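Local coordinates for protein putative poly(3-hydroxybutyrate) depolymerase LpqC (PDB 3D0K) that is a putative poly(3-hydroxybutyrate) depolymerase, an alpha/beta-hydrolase-type enzyme that probably hydrolyses ester bonds with a serine nucleophile, at residues F73-A77 and S277-A281; T170-P174 and G270-M276; V142-G146 and L283-G287. One frame throughout, in Å; residues are numbered along the deposited sequence.

Contact 1. Residues F73-A77 and S277-A281; sequences FWIPA and SQVCA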
# COMPACT_ATOMS: atom_id res chain seq x y z
N PHE A 73 -3.11 -12.25 -8.17
CA PHE A 73 -1.96 -12.80 -7.42
C PHE A 73 -2.36 -13.29 -6.04
O PHE A 73 -1.74 -14.22 -5.51
CB PHE A 73 -0.87 -11.75 -7.18
CG PHE A 73 -0.28 -11.18 -8.42
CD1 PHE A 73 -0.34 -11.86 -9.63
CD2 PHE A 73 0.35 -9.91 -8.36
CE1 PHE A 73 0.24 -11.30 -10.81
CE2 PHE A 73 0.95 -9.34 -9.52
CZ PHE A 73 0.87 -10.04 -10.75
N TRP A 74 -3.37 -12.66 -5.43
CA TRP A 74 -3.84 -12.98 -4.09
C TRP A 74 -4.93 -14.06 -3.99
O TRP A 74 -5.32 -14.44 -2.89
CB TRP A 74 -4.31 -11.72 -3.36
CG TRP A 74 -3.14 -10.87 -2.89
CD1 TRP A 74 -2.35 -10.01 -3.65
CD2 TRP A 74 -2.60 -10.88 -1.58
NE1 TRP A 74 -1.36 -9.44 -2.84
CE2 TRP A 74 -1.50 -9.97 -1.57
CE3 TRP A 74 -2.97 -11.53 -0.38
CZ2 TRP A 74 -0.76 -9.71 -0.41
CZ3 TRP A 74 -2.23 -11.27 0.78
CH2 TRP A 74 -1.13 -10.37 0.74
N ILE A 75 -5.43 -14.54 -5.13
CA ILE A 75 -6.46 -15.60 -5.12
C ILE A 75 -6.10 -16.88 -4.32
O ILE A 75 -6.89 -17.34 -3.47
CB ILE A 75 -7.01 -15.89 -6.53
CG1 ILE A 75 -7.87 -14.69 -7.02
CG2 ILE A 75 -7.86 -17.21 -6.53
CD1 ILE A 75 -8.22 -14.79 -8.54
N PRO A 76 -4.94 -17.49 -4.59
CA PRO A 76 -4.66 -18.71 -3.83
C PRO A 76 -4.63 -18.51 -2.31
O PRO A 76 -5.19 -19.32 -1.58
CB PRO A 76 -3.29 -19.16 -4.38
CG PRO A 76 -3.24 -18.49 -5.77
CD PRO A 76 -3.85 -17.17 -5.55
N ALA A 77 -4.01 -17.42 -1.84
CA ALA A 77 -4.03 -17.10 -0.40
C ALA A 77 -5.48 -16.82 0.10
O ALA A 77 -5.84 -17.22 1.22
CB ALA A 77 -3.07 -15.88 -0.10
N SER A 277 3.73 -10.67 -3.25
CA SER A 277 2.37 -10.93 -2.76
C SER A 277 2.27 -12.27 -1.99
O SER A 277 1.68 -12.31 -0.91
CB SER A 277 1.33 -10.91 -3.90
OG SER A 277 1.22 -9.61 -4.47
N GLN A 278 2.80 -13.34 -2.55
CA GLN A 278 2.69 -14.65 -1.93
C GLN A 278 3.56 -14.78 -0.68
O GLN A 278 3.21 -15.47 0.29
CB GLN A 278 2.99 -15.74 -2.97
CG GLN A 278 2.08 -15.66 -4.20
CD GLN A 278 1.67 -17.01 -4.73
OE1 GLN A 278 2.51 -17.79 -5.21
NE2 GLN A 278 0.36 -17.30 -4.65
N VAL A 279 4.70 -14.09 -0.69
CA VAL A 279 5.55 -14.03 0.50
C VAL A 279 4.86 -13.28 1.62
O VAL A 279 4.91 -13.67 2.75
CB VAL A 279 6.90 -13.40 0.14
CG1 VAL A 279 7.68 -12.97 1.38
CG2 VAL A 279 7.68 -14.37 -0.79
N CYS A 280 4.26 -12.14 1.28
CA CYS A 280 3.51 -11.33 2.25
C CYS A 280 2.34 -12.09 2.90
O CYS A 280 2.13 -11.97 4.11
CB CYS A 280 3.01 -10.03 1.59
SG CYS A 280 2.35 -8.89 2.86
N ALA A 281 1.61 -12.84 2.08
CA ALA A 281 0.51 -13.69 2.51
C ALA A 281 1.02 -14.76 3.44
O ALA A 281 0.36 -15.07 4.43
CB ALA A 281 -0.16 -14.32 1.33
O HOH W 1 -1.90 -15.83 -3.25

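Contact 2. Residues T170-P174 and G270-M276; sequences TAANP and GHDGQAM. With SO4 (sulfate ion), chain G.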
# COMPACT_ATOMS: atom_id res chain seq x y z
N THR A 170 2.24 -3.54 5.01
CA THR A 170 3.50 -3.91 4.37
C THR A 170 3.71 -3.14 3.07
O THR A 170 2.86 -3.15 2.17
CB THR A 170 3.51 -5.39 4.07
OG1 THR A 170 3.48 -6.10 5.30
CG2 THR A 170 4.79 -5.77 3.26
N ALA A 171 4.89 -2.50 2.94
CA ALA A 171 5.24 -1.85 1.71
C ALA A 171 6.37 -2.66 1.09
O ALA A 171 7.40 -2.88 1.73
CB ALA A 171 5.69 -0.40 1.96
N ALA A 172 6.16 -3.16 -0.11
CA ALA A 172 7.08 -4.11 -0.67
C ALA A 172 7.84 -3.49 -1.86
O ALA A 172 7.21 -2.97 -2.79
CB ALA A 172 6.30 -5.37 -1.11
N ASN A 173 9.16 -3.57 -1.88
CA ASN A 173 9.95 -2.99 -3.02
C ASN A 173 9.49 -1.60 -3.51
O ASN A 173 9.36 -1.42 -4.72
CB ASN A 173 10.03 -3.95 -4.26
CG ASN A 173 10.70 -5.28 -3.93
OD1 ASN A 173 11.52 -5.35 -3.01
ND2 ASN A 173 10.30 -6.37 -4.65
N PRO A 174 9.22 -0.62 -2.62
CA PRO A 174 8.99 0.72 -3.18
C PRO A 174 10.19 1.20 -4.01
O PRO A 174 11.34 0.95 -3.60
CB PRO A 174 8.86 1.62 -1.92
CG PRO A 174 8.39 0.66 -0.83
CD PRO A 174 9.14 -0.63 -1.13
N GLY A 270 13.28 -10.83 -6.52
CA GLY A 270 13.61 -9.49 -7.02
C GLY A 270 12.37 -8.63 -7.12
O GLY A 270 11.55 -8.61 -6.21
N HIS A 271 12.23 -7.92 -8.24
CA HIS A 271 11.12 -7.02 -8.45
C HIS A 271 9.94 -7.74 -9.10
O HIS A 271 9.70 -7.62 -10.31
CB HIS A 271 11.60 -5.82 -9.29
CG HIS A 271 10.69 -4.64 -9.20
ND1 HIS A 271 10.53 -3.92 -8.04
CD2 HIS A 271 9.85 -4.09 -10.11
CE1 HIS A 271 9.64 -2.96 -8.24
NE2 HIS A 271 9.21 -3.05 -9.49
N ASP A 272 9.20 -8.51 -8.29
CA ASP A 272 8.24 -9.48 -8.76
C ASP A 272 7.03 -9.37 -7.80
O ASP A 272 7.01 -9.95 -6.72
CB ASP A 272 8.90 -10.86 -8.73
CG ASP A 272 8.02 -12.00 -9.30
OD1 ASP A 272 8.64 -13.07 -9.57
OD2 ASP A 272 6.77 -11.88 -9.46
N GLY A 273 6.06 -8.56 -8.19
CA GLY A 273 4.87 -8.29 -7.36
C GLY A 273 4.09 -9.55 -7.01
O GLY A 273 3.56 -9.65 -5.89
N GLN A 274 4.01 -10.51 -7.93
CA GLN A 274 3.33 -11.78 -7.61
C GLN A 274 4.08 -12.56 -6.52
O GLN A 274 3.46 -13.04 -5.59
CB GLN A 274 3.25 -12.66 -8.86
CG GLN A 274 2.49 -13.95 -8.55
CD GLN A 274 2.01 -14.66 -9.76
OE1 GLN A 274 1.08 -15.48 -9.67
NE2 GLN A 274 2.62 -14.39 -10.91
N ALA A 275 5.40 -12.73 -6.67
CA ALA A 275 6.18 -13.42 -5.63
C ALA A 275 6.07 -12.67 -4.30
O ALA A 275 5.95 -13.28 -3.26
CB ALA A 275 7.65 -13.53 -6.02
N MSE A 276 6.16 -11.33 -4.33
CA MSE A 276 6.18 -10.56 -3.11
C MSE A 276 4.79 -10.62 -2.44
O MSE A 276 4.69 -10.65 -1.20
CB MSE A 276 6.60 -9.10 -3.35
CG MSE A 276 8.05 -8.96 -3.91
SE MSE A 276 9.40 -9.50 -2.51
CE MSE A 276 9.28 -7.82 -1.50
S SO4 G . 5.41 -3.70 -10.75
O1 SO4 G . 6.21 -4.61 -9.95
O2 SO4 G . 6.11 -2.44 -10.90
O3 SO4 G . 5.14 -4.28 -12.06
O4 SO4 G . 4.12 -3.51 -10.07

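Contact 3. Residues V142-G146 and L283-G287; sequences VYLFG and LWFDG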
# COMPACT_ATOMS: atom_id res chain seq x y z
N VAL A 142 -7.87 -5.48 8.95
CA VAL A 142 -7.63 -5.11 7.59
C VAL A 142 -6.12 -5.09 7.39
O VAL A 142 -5.40 -4.51 8.18
CB VAL A 142 -8.22 -3.71 7.28
CG1 VAL A 142 -7.84 -3.29 5.88
CG2 VAL A 142 -9.74 -3.66 7.49
N TYR A 143 -5.67 -5.70 6.31
CA TYR A 143 -4.27 -5.76 5.97
C TYR A 143 -4.02 -4.93 4.70
O TYR A 143 -4.81 -4.98 3.76
CB TYR A 143 -3.93 -7.22 5.71
CG TYR A 143 -4.00 -8.11 6.92
CD1 TYR A 143 -5.24 -8.57 7.43
CD2 TYR A 143 -2.80 -8.53 7.56
CE1 TYR A 143 -5.27 -9.42 8.54
CE2 TYR A 143 -2.81 -9.39 8.66
CZ TYR A 143 -4.05 -9.82 9.14
OH TYR A 143 -4.13 -10.64 10.22
N LEU A 144 -2.99 -4.06 4.69
CA LEU A 144 -2.77 -3.20 3.56
C LEU A 144 -1.38 -3.57 2.97
O LEU A 144 -0.37 -3.57 3.70
CB LEU A 144 -2.75 -1.75 4.03
CG LEU A 144 -2.30 -0.73 2.98
CD1 LEU A 144 -3.27 -0.77 1.74
CD2 LEU A 144 -2.28 0.70 3.58
N PHE A 145 -1.36 -3.94 1.70
CA PHE A 145 -0.13 -4.35 0.99
C PHE A 145 0.03 -3.51 -0.26
O PHE A 145 -0.95 -3.21 -0.95
CB PHE A 145 -0.24 -5.81 0.59
CG PHE A 145 0.85 -6.26 -0.38
CD1 PHE A 145 2.11 -6.63 0.08
CD2 PHE A 145 0.59 -6.28 -1.74
CE1 PHE A 145 3.08 -7.08 -0.79
CE2 PHE A 145 1.55 -6.69 -2.63
CZ PHE A 145 2.81 -7.11 -2.16
N GLY A 146 1.27 -3.12 -0.62
CA GLY A 146 1.47 -2.40 -1.85
C GLY A 146 2.82 -2.85 -2.39
O GLY A 146 3.73 -3.08 -1.58
N LEU A 283 3.76 -14.57 5.35
CA LEU A 283 4.21 -13.97 6.57
C LEU A 283 3.01 -13.62 7.46
O LEU A 283 3.03 -13.87 8.67
CB LEU A 283 5.05 -12.72 6.27
CG LEU A 283 6.45 -12.98 5.78
CD1 LEU A 283 6.98 -11.67 5.12
CD2 LEU A 283 7.36 -13.55 6.95
N TRP A 284 1.94 -13.10 6.85
CA TRP A 284 0.76 -12.64 7.56
C TRP A 284 -0.14 -13.78 7.99
O TRP A 284 -0.71 -13.76 9.08
CB TRP A 284 -0.08 -11.73 6.65
CG TRP A 284 0.38 -10.31 6.58
CD1 TRP A 284 1.24 -9.67 7.45
CD2 TRP A 284 -0.04 -9.35 5.63
NE1 TRP A 284 1.38 -8.35 7.07
CE2 TRP A 284 0.60 -8.12 5.96
CE3 TRP A 284 -0.92 -9.38 4.52
CZ2 TRP A 284 0.35 -6.93 5.25
CZ3 TRP A 284 -1.10 -8.19 3.77
CH2 TRP A 284 -0.49 -6.99 4.16
N PHE A 285 -0.33 -14.74 7.11
CA PHE A 285 -1.35 -15.74 7.40
C PHE A 285 -0.85 -17.12 7.71
O PHE A 285 -1.55 -17.88 8.35
CB PHE A 285 -2.41 -15.75 6.32
CG PHE A 285 -3.04 -14.41 6.14
CD1 PHE A 285 -3.82 -13.84 7.16
CD2 PHE A 285 -2.79 -13.67 5.00
CE1 PHE A 285 -4.37 -12.58 7.01
CE2 PHE A 285 -3.34 -12.38 4.83
CZ PHE A 285 -4.15 -11.83 5.84
N ASP A 286 0.36 -17.46 7.25
CA ASP A 286 1.04 -18.68 7.73
C ASP A 286 2.04 -18.44 8.85
O ASP A 286 2.60 -19.39 9.42
CB ASP A 286 1.76 -19.39 6.59
CG ASP A 286 0.81 -19.98 5.59
OD1 ASP A 286 -0.39 -20.08 5.92
OD2 ASP A 286 1.26 -20.39 4.50
N GLY A 287 2.34 -17.17 9.13
CA GLY A 287 3.27 -16.79 10.18
C GLY A 287 4.71 -17.20 9.90
O GLY A 287 5.46 -17.48 10.81
O HOH W 2 -2.30 -12.48 10.90

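Contact 1. Residues F73-A77 and S277-A281
Apolar contacts join the chain around the beginning of helix 75-81 to helix 273-286. Two alanines touch directly, Ala77 CB to Ala281 CB at 3.6 Å, and their small side chains permit a CA-to-CA approach of 6.4 Å. The indole of Trp74 reaches along the second helix, its CZ3 lying 3.7 Å from Ala281 CB and its CH2 4.2 Å from Cys280 CB, while one ring face is turned to the carbonyl oxygen of Ser277. Among the polar groups, Trp74 NE1 lies 3.1 Å from Ser277 OG, a hydroxyl that is hydrogen-bonded to the carbonyl oxygen of Gly273, one turn earlier. Water 1 bridges the two segments: it donates to Phe73 O (2.8 Å) and accepts from Ala77 N (3.0 Å) and Gln278 NE2 (3.0 Å). With Trp74 also packed on Val57 and Val59 of a central strand, the geometry is that of two neighbouring helices lying on one face of an alpha-beta-alpha sandwich, as in alpha/beta hydrolases.

Contact 2. Residues T170-P174 and G270-M276
Strand 168-172 brings Thr170 and Ala171 toward this contact, and both are held in the sheet by backbone hydrogen bonds: Thr170 to Leu144 and Gly146, Ala171 to Thr209 and Leu211. The first residue to touch the segment 270-276 is Ala172, whose CB lies 3.9 Å from CE of Met276, a selenomethionine in this structure. That side chain also packs on His147 and Leu211, so the first turn of helix 273-286 is seated against strands 142-147, 168-172 and 209-213.

At Asn173 the chain leaves the strand with positive phi and psi (43°/46°), and its side chain points into the loop before the helix. ND2 is 3.0 Å from Gly270 O and 3.5 Å from Met276 CG, whereas OD1 accepts from the backbone N of Gly213. Asn173 CB is 3.8 Å from His271 ND1. This loop carries the probable catalytic histidine of an alpha/beta hydrolase: His271 ND1 is hydrogen-bonded to Asp216 OD2, and its NE2 faces Ser148, consistent with a Ser-His-Asp triad. A sulfate, probably from the crystallisation liquor, accepts a weak hydrogen bond from His271 NE2 at sulfate O2 (3.5 Å) and is also bound by the hydroxyl of Tyr70. His271 centres an inverse gamma turn, closed by a weak bond from Asp272 N to Gly270 O (3.1 Å). Asp272 then N-caps the helix, its OD2 accepting from Ala275 N at 3.2 Å with an N-H...O angle of 172°.

Contact 3. Residues V142-G146 and L283-G287
Tyr143 and Trp284 each bury 94 Å² here, more than twice the 41 Å² of Phe285, and these three residues form an aromatic cluster. Tyr143 projects from its strand toward the helix; its CB sits 3.9 Å from the centroid of the Trp284 six-membered ring, 24° off the ring normal, a CH-pi contact over the face. Tyr143 CD2 approaches Trp284 CD2 to 3.5 Å, but the planes of the phenol and the five-membered ring meet obliquely at 54°. Beyond Tyr143, the far end of the indole comes up against the strand, CH2 lying 3.8 Å from Phe145 CB, and its edge meets the backbone with CH2 3.5 Å from Leu144 O. Phe285 presents its edge to the face of Tyr143: centroids are 4.7 Å apart, planes at 57°, and Phe285 CE1 is 3.5 Å from Tyr143 CZ. At the phenol tip water 2 lies 2.7 Å from Tyr143 OH and donates to Trp284 O, also at 2.7 Å. The indole further packs on Val57, Ala168 and Thr170 of the two flanking strands. Such aromatic seating of the last turn of helix 273-286 on a central parallel strand, which leads into the probable nucleophile elbow at Ser148, fits the core of an alpha/beta hydrolase.

How the contacts relate
From the N terminus, the chain first supplies residues 73-77, which run from the end of helix 67-73 into helix 75-81, then 142-146 and 170-174 from neighbouring strands of the sheet; all three find partners on or just before helix 273-286. Contact 1 closes across 199 intervening residues, contact 3 across 136 and contact 2 across 95. Contact 2 nests within both larger loops, whereas contacts 1 and 3 cross because their segments alternate. Successive parts of helix 273-286, with the loop just before it, thus join a neighbouring helix and two central strands. The contacts also touch directly: Trp74 CH2 lies 3.7 Å from Trp284 CZ3, and Cys280 SG 3.9 Å from Thr170 OG1.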